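Local atomic coordinates of polyhedrin (Operophtera brumata cypovirus 19, PDB entry 5A99), a protein that forms the crystalline polyhedra, occlusion bodies in which the particles of an insect cypovirus become embedded and are probably protected outside the host. Residues I49-P54 with R59-D64; A35-Y40 with P183-A188. All coordinates share one frame; numbering follows the deposited sequence.

Contact 1 (I49-P54 with R59-D64); sequences IRAQNP and RSYNWD
A water ties Gln52 to Arg59 by accepting two N-H groups, that of the Gln52 backbone (Gln52 N to water 3.0 Å) and one at the edge of the guanidinium, in its plane (Arg59 NH2 to water 3.1 Å). No direct hydrogen bond joins the two segments; the water bridges them instead. A bend at the second torsion of Arg59 (chi2 -76°) folds its chain beside Ala51, whose CB lies 3.6 Å from Arg59 NE and 3.9 Å from Arg59 CG. The small methyl suits a place where a long charged chain must pass close by. Further along, Ile49 and Tyr61 point opposite ways and lie alongside each other; CG2 of Ile49 meets the phenol end, 3.7 Å from Tyr61 CE1. The polar ends of Arg59 and Tyr61 converge on Asp217, which forms a salt bridge with Arg59 NE through one carboxylate oxygen and a hydrogen bond with Tyr61 OH through the other, and would be expected to offset the arginine's charge. On the other face of strand 46-53, Arg50 NE donates to Gln52 OE1 at 2.7 Å, and both side chains also reach backbone carbonyls of the third subunit. The turn after Asn53 is an Asx turn, its OD1 accepting the N-H groups of Arg55 and Ile56. Segments 49-53 and 59-61 run nearly antiparallel (162°), and their strands form a β-arch: 46-53 pairs with 33-40 and 218-222 in the six-stranded sheet, whereas 56-61 is an outer strand of the three-stranded sheet, paired with 184-190.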
loop_
_atom_site.group_PDB
_atom_site.type_symbol
_atom_site.label_atom_id
_atom_site.label_comp_id
_atom_site.label_asym_id
_atom_site.label_seq_id
_atom_site.Cartn_x
_atom_site.Cartn_y
_atom_site.Cartn_z
ATOM N N ILE A 49 -7.558 9.475 -10.529
ATOM C CA ILE A 49 -6.995 8.335 -9.817
ATOM C C ILE A 49 -7.911 7.159 -10.116
ATOM O O ILE A 49 -9.105 7.213 -9.824
ATOM C CB ILE A 49 -6.929 8.596 -8.304
ATOM C CG1 ILE A 49 -6.006 9.783 -8.006
ATOM C CG2 ILE A 49 -6.413 7.378 -7.557
ATOM C CD1 ILE A 49 -6.004 10.192 -6.570
ATOM N N ARG A 50 -7.366 6.123 -10.746
ATOM C CA ARG A 50 -8.124 4.908 -10.990
ATOM C C ARG A 50 -7.594 3.748 -10.176
ATOM O O ARG A 50 -6.408 3.393 -10.247
ATOM C CB ARG A 50 -8.116 4.495 -12.456
ATOM C CG ARG A 50 -8.976 3.258 -12.714
ATOM C CD ARG A 50 -8.971 2.831 -14.165
ATOM N NE ARG A 50 -7.795 2.047 -14.546
ATOM C CZ ARG A 50 -7.000 2.330 -15.577
ATOM N NH1 ARG A 50 -7.226 3.415 -16.311
ATOM N NH2 ARG A 50 -5.974 1.526 -15.874
ATOM N N ALA A 51 -8.505 3.144 -9.432
ATOM C CA ALA A 51 -8.246 1.877 -8.764
ATOM C C ALA A 51 -9.000 0.794 -9.520
ATOM O O ALA A 51 -10.085 1.036 -10.062
ATOM C CB ALA A 51 -8.713 1.935 -7.347
ATOM N N GLN A 52 -8.435 -0.398 -9.547
ATOM C CA GLN A 52 -9.074 -1.513 -10.222
ATOM C C GLN A 52 -8.629 -2.842 -9.640
ATOM O O GLN A 52 -7.511 -2.980 -9.128
ATOM C CB GLN A 52 -8.764 -1.477 -11.720
ATOM C CG GLN A 52 -7.334 -1.834 -12.070
ATOM C CD GLN A 52 -6.994 -1.577 -13.537
ATOM O OE1 GLN A 52 -7.501 -0.638 -14.153
ATOM N NE2 GLN A 52 -6.112 -2.406 -14.093
ATOM N N ASN A 53 -9.509 -3.827 -9.754
ATOM C CA ASN A 53 -9.258 -5.142 -9.217
ATOM C C ASN A 53 -10.280 -6.131 -9.774
ATOM O O ASN A 53 -11.425 -5.759 -10.069
ATOM C CB ASN A 53 -9.341 -5.091 -7.687
ATOM C CG ASN A 53 -8.784 -6.336 -7.029
ATOM O OD1 ASN A 53 -9.511 -7.307 -6.775
ATOM N ND2 ASN A 53 -7.487 -6.320 -6.749
ATOM N N PRO A 54 -9.879 -7.396 -9.927
ATOM C CA PRO A 54 -10.883 -8.331 -10.446
ATOM C C PRO A 54 -12.001 -8.604 -9.451
ATOM O O PRO A 54 -13.064 -9.072 -9.862
ATOM C CB PRO A 54 -10.081 -9.608 -10.741
ATOM C CG PRO A 54 -8.758 -9.433 -10.090
ATOM C CD PRO A 54 -8.612 -8.053 -9.567
ATOM N N ARG A 59 -9.467 1.485 -0.771
ATOM C CA ARG A 59 -8.434 2.494 -0.966
ATOM C C ARG A 59 -8.625 3.673 -0.051
ATOM O O ARG A 59 -9.747 4.032 0.287
ATOM C CB ARG A 59 -8.449 3.021 -2.405
ATOM C CG ARG A 59 -8.285 1.961 -3.457
ATOM C CD ARG A 59 -6.849 1.490 -3.572
ATOM N NE ARG A 59 -6.709 0.593 -4.709
ATOM C CZ ARG A 59 -7.006 -0.706 -4.676
ATOM N NH1 ARG A 59 -7.431 -1.269 -3.552
ATOM N NH2 ARG A 59 -6.860 -1.443 -5.766
ATOM N N SER A 60 -7.520 4.305 0.323
ATOM C CA SER A 60 -7.605 5.585 1.004
ATOM C C SER A 60 -6.483 6.493 0.511
ATOM O O SER A 60 -5.407 6.032 0.078
ATOM C CB SER A 60 -7.606 5.419 2.537
ATOM O OG SER A 60 -6.417 4.802 2.991
ATOM N N TYR A 61 -6.759 7.791 0.529
ATOM C CA TYR A 61 -5.831 8.776 0.016
ATOM C C TYR A 61 -5.713 9.902 1.022
ATOM O O TYR A 61 -6.708 10.477 1.458
ATOM C CB TYR A 61 -6.303 9.275 -1.351
ATOM C CG TYR A 61 -6.471 8.143 -2.326
ATOM C CD1 TYR A 61 -5.411 7.694 -3.104
ATOM C CD2 TYR A 61 -7.693 7.496 -2.448
ATOM C CE1 TYR A 61 -5.569 6.630 -3.981
ATOM C CE2 TYR A 61 -7.859 6.441 -3.324
ATOM C CZ TYR A 61 -6.794 6.006 -4.082
ATOM O OH TYR A 61 -6.976 4.952 -4.951
ATOM N N ASN A 62 -4.488 10.183 1.428
ATOM C CA ASN A 62 -4.250 11.297 2.317
ATOM C C ASN A 62 -4.276 12.594 1.504
ATOM O O ASN A 62 -4.204 12.559 0.274
ATOM C CB ASN A 62 -2.918 11.123 3.041
ATOM C CG ASN A 62 -2.793 12.033 4.233
ATOM O OD1 ASN A 62 -3.795 12.489 4.784
ATOM N ND2 ASN A 62 -1.563 12.311 4.640
ATOM N N TRP A 63 -4.390 13.727 2.194
ATOM C CA TRP A 63 -4.465 15.041 1.552
ATOM C C TRP A 63 -3.345 15.250 0.525
ATOM O O TRP A 63 -3.581 15.777 -0.565
ATOM C CB TRP A 63 -4.416 16.124 2.627
ATOM C CG TRP A 63 -4.494 17.554 2.144
ATOM C CD1 TRP A 63 -5.629 18.287 1.922
ATOM C CD2 TRP A 63 -3.399 18.419 1.857
ATOM N NE1 TRP A 63 -5.304 19.555 1.512
ATOM C CE2 TRP A 63 -3.940 19.665 1.463
ATOM C CE3 TRP A 63 -2.003 18.266 1.897
ATOM C CZ2 TRP A 63 -3.141 20.748 1.105
ATOM C CZ3 TRP A 63 -1.208 19.350 1.546
ATOM C CH2 TRP A 63 -1.781 20.574 1.156
ATOM N N ASP A 64 -2.133 14.824 0.866
ATOM C CA ASP A 64 -0.993 15.052 -0.003
ATOM C C ASP A 64 -0.945 14.065 -1.172
ATOM O O ASP A 64 -0.081 14.159 -2.041
ATOM C CB ASP A 64 0.319 15.026 0.793
ATOM C CG ASP A 64 0.728 13.622 1.218
ATOM O OD1 ASP A 64 -0.164 12.807 1.535
ATOM O OD2 ASP A 64 1.950 13.343 1.234
HETATM O O HOH W 1 -5.679 -0.265 -8.324
#

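Contact 2 (A35-Y40 with P183-A188); sequences AHLVLY and PVISFA
The ring of Phe187 reaches strand 33-40 with two of its carbons, which meet successive inward residues: Phe187 CE1 comes to 3.7 Å from Ala35 CB, and Phe187 CE2 to 4.1 Å from Leu37 CB. Its first torsion (chi1 61°) sets the ring between the backbone N and the carbonyl carbon of its own residue, and from there it spans the distance to the other strand. A broad ring is matched here by a small partner, since the short methyl of Ala35 accepts the ring carbon at contact distance. Leu37 and Ile185 meet differently, end to end, each chain directed at the other. With CG anti to the backbone N (chi1 178°), Leu37 carries its CD2 methyl onto both ends of the branched isoleucine, 3.7 Å from Ile185 CG2 and 3.8 Å from Ile185 CD1. Branched aliphatic chains suit this purely apolar meeting, which has no hydrogen bond across it. The alternation of the strands sends the residues between these to the outer faces: His36 NE2 hydrogen-bonds Tyr232 OH and its ring meets Trp233, both on helix 225-236, while Ser186 OG bonds to the carbonyl of Asp214 of the second subunit. This is core packing of a β-sandwich, in which strand 33-40, flanked by 110-116 and 46-53 in the six-stranded sheet, faces strand 184-190, the middle strand of the smaller sheet between 56-61 and 125-129. Phe113 and Phe126, from strands of the two sheets, also touch Phe187, and Ile57 of strand 56-61 touches both Phe187 and Ala35.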
loop_
_atom_site.group_PDB
_atom_site.type_symbol
_atom_site.label_atom_id
_atom_site.label_comp_id
_atom_site.label_asym_id
_atom_site.label_seq_id
_atom_site.Cartn_x
_atom_site.Cartn_y
_atom_site.Cartn_z
ATOM N N ALA A 35 -12.903 1.826 -10.024
ATOM C CA ALA A 35 -13.242 2.938 -9.159
ATOM C C ALA A 35 -12.358 4.130 -9.534
ATOM O O ALA A 35 -11.132 4.072 -9.409
ATOM C CB ALA A 35 -13.047 2.554 -7.704
ATOM N N HIS A 36 -12.992 5.199 -10.003
ATOM C CA HIS A 36 -12.283 6.416 -10.382
ATOM C C HIS A 36 -12.552 7.517 -9.383
ATOM O O HIS A 36 -13.702 7.810 -9.064
ATOM C CB HIS A 36 -12.734 6.906 -11.751
ATOM C CG HIS A 36 -12.080 6.205 -12.900
ATOM N ND1 HIS A 36 -12.646 5.116 -13.520
ATOM C CD2 HIS A 36 -10.921 6.455 -13.558
ATOM C CE1 HIS A 36 -11.861 4.713 -14.504
ATOM N NE2 HIS A 36 -10.801 5.502 -14.541
ATOM N N LEU A 37 -11.484 8.137 -8.902
ATOM C CA LEU A 37 -11.622 9.349 -8.132
ATOM C C LEU A 37 -11.104 10.474 -9.018
ATOM O O LEU A 37 -9.915 10.527 -9.348
ATOM C CB LEU A 37 -10.847 9.249 -6.818
ATOM C CG LEU A 37 -10.874 10.495 -5.930
ATOM C CD1 LEU A 37 -12.294 10.975 -5.674
ATOM C CD2 LEU A 37 -10.144 10.213 -4.607
ATOM N N VAL A 38 -12.017 11.336 -9.441
ATOM C CA VAL A 38 -11.681 12.415 -10.355
ATOM C C VAL A 38 -11.688 13.712 -9.576
ATOM O O VAL A 38 -12.691 14.073 -8.963
ATOM C CB VAL A 38 -12.690 12.519 -11.500
ATOM C CG1 VAL A 38 -12.270 13.627 -12.508
ATOM C CG2 VAL A 38 -12.840 11.183 -12.175
ATOM N N LEU A 39 -10.568 14.410 -9.605
ATOM C CA LEU A 39 -10.437 15.654 -8.852
ATOM C C LEU A 39 -10.344 16.841 -9.794
ATOM O O LEU A 39 -9.461 16.902 -10.651
ATOM C CB LEU A 39 -9.204 15.584 -7.953
ATOM C CG LEU A 39 -9.234 14.359 -7.036
ATOM C CD1 LEU A 39 -7.904 14.110 -6.361
ATOM C CD2 LEU A 39 -10.335 14.534 -6.004
ATOM N N TYR A 40 -11.273 17.773 -9.640
ATOM C CA TYR A 40 -11.287 18.966 -10.460
ATOM C C TYR A 40 -10.558 20.068 -9.728
ATOM O O TYR A 40 -10.965 20.502 -8.651
ATOM C CB TYR A 40 -12.724 19.353 -10.793
ATOM C CG TYR A 40 -13.477 18.203 -11.417
ATOM C CD1 TYR A 40 -13.408 17.956 -12.787
ATOM C CD2 TYR A 40 -14.222 17.337 -10.630
ATOM C CE1 TYR A 40 -14.087 16.889 -13.352
ATOM C CE2 TYR A 40 -14.901 16.276 -11.184
ATOM C CZ TYR A 40 -14.827 16.054 -12.542
ATOM O OH TYR A 40 -15.500 14.993 -13.091
ATOM N N PRO A 183 -9.560 17.701 2.124
ATOM C CA PRO A 183 -10.055 16.325 2.188
ATOM C C PRO A 183 -9.000 15.245 2.367
ATOM O O PRO A 183 -7.853 15.372 1.920
ATOM C CB PRO A 183 -10.736 16.147 0.824
ATOM C CG PRO A 183 -9.913 16.978 -0.091
ATOM C CD PRO A 183 -9.472 18.185 0.737
ATOM N N VAL A 184 -9.419 14.199 3.074
ATOM C CA VAL A 184 -8.779 12.890 3.054
ATOM C C VAL A 184 -9.878 11.987 2.491
ATOM O O VAL A 184 -11.046 12.149 2.837
ATOM C CB VAL A 184 -8.383 12.421 4.458
ATOM C CG1 VAL A 184 -8.155 10.916 4.477
ATOM C CG2 VAL A 184 -7.131 13.175 4.967
ATOM N N ILE A 185 -9.540 11.066 1.607
ATOM C CA ILE A 185 -10.586 10.297 0.950
ATOM C C ILE A 185 -10.377 8.792 1.030
ATOM O O ILE A 185 -9.311 8.279 0.678
ATOM C CB ILE A 185 -10.746 10.729 -0.511
ATOM C CG1 ILE A 185 -11.321 12.150 -0.586
ATOM C CG2 ILE A 185 -11.670 9.791 -1.253
ATOM C CD1 ILE A 185 -11.227 12.753 -1.958
ATOM N N SER A 186 -11.412 8.106 1.515
ATOM C CA SER A 186 -11.455 6.646 1.600
ATOM C C SER A 186 -12.654 6.098 0.802
ATOM O O SER A 186 -13.738 6.682 0.824
ATOM C CB SER A 186 -11.559 6.197 3.064
ATOM O OG SER A 186 -10.557 6.821 3.848
ATOM N N PHE A 187 -12.458 4.992 0.085
ATOM C CA PHE A 187 -13.581 4.309 -0.547
ATOM C C PHE A 187 -13.348 2.803 -0.704
ATOM O O PHE A 187 -12.237 2.295 -0.532
ATOM C CB PHE A 187 -13.963 4.972 -1.879
ATOM C CG PHE A 187 -12.872 4.960 -2.905
ATOM C CD1 PHE A 187 -12.583 3.810 -3.616
ATOM C CD2 PHE A 187 -12.150 6.107 -3.176
ATOM C CE1 PHE A 187 -11.581 3.793 -4.572
ATOM C CE2 PHE A 187 -11.154 6.105 -4.135
ATOM C CZ PHE A 187 -10.864 4.942 -4.829
ATOM N N ALA A 188 -14.433 2.097 -0.971
ATOM C CA ALA A 188 -14.386 0.660 -1.159
ATOM C C ALA A 188 -15.540 0.239 -2.030
ATOM O O ALA A 188 -16.593 0.881 -2.060
ATOM C CB ALA A 188 -14.461 -0.054 0.154
#

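Contacts 1 and 2 join the same two sheets, with centres about 7 Å apart near the middle of the subunit. Strands 33-40 and 46-53 are neighbours in the six-stranded sheet, and 56-61 and 184-190 in the three-stranded one; Ile49 O probably bonds to Leu37 N in the former and Tyr61 N to Ile185 O in the latter. Along the chain, contact 1 is local and nested within the long loop that contact 2 closes, from strand 33-40 to strand 184-190. Together they build a continuous sandwich core, apolar in contact 2 and partly polar in contact 1, while both also touch the second subunit of the trimer.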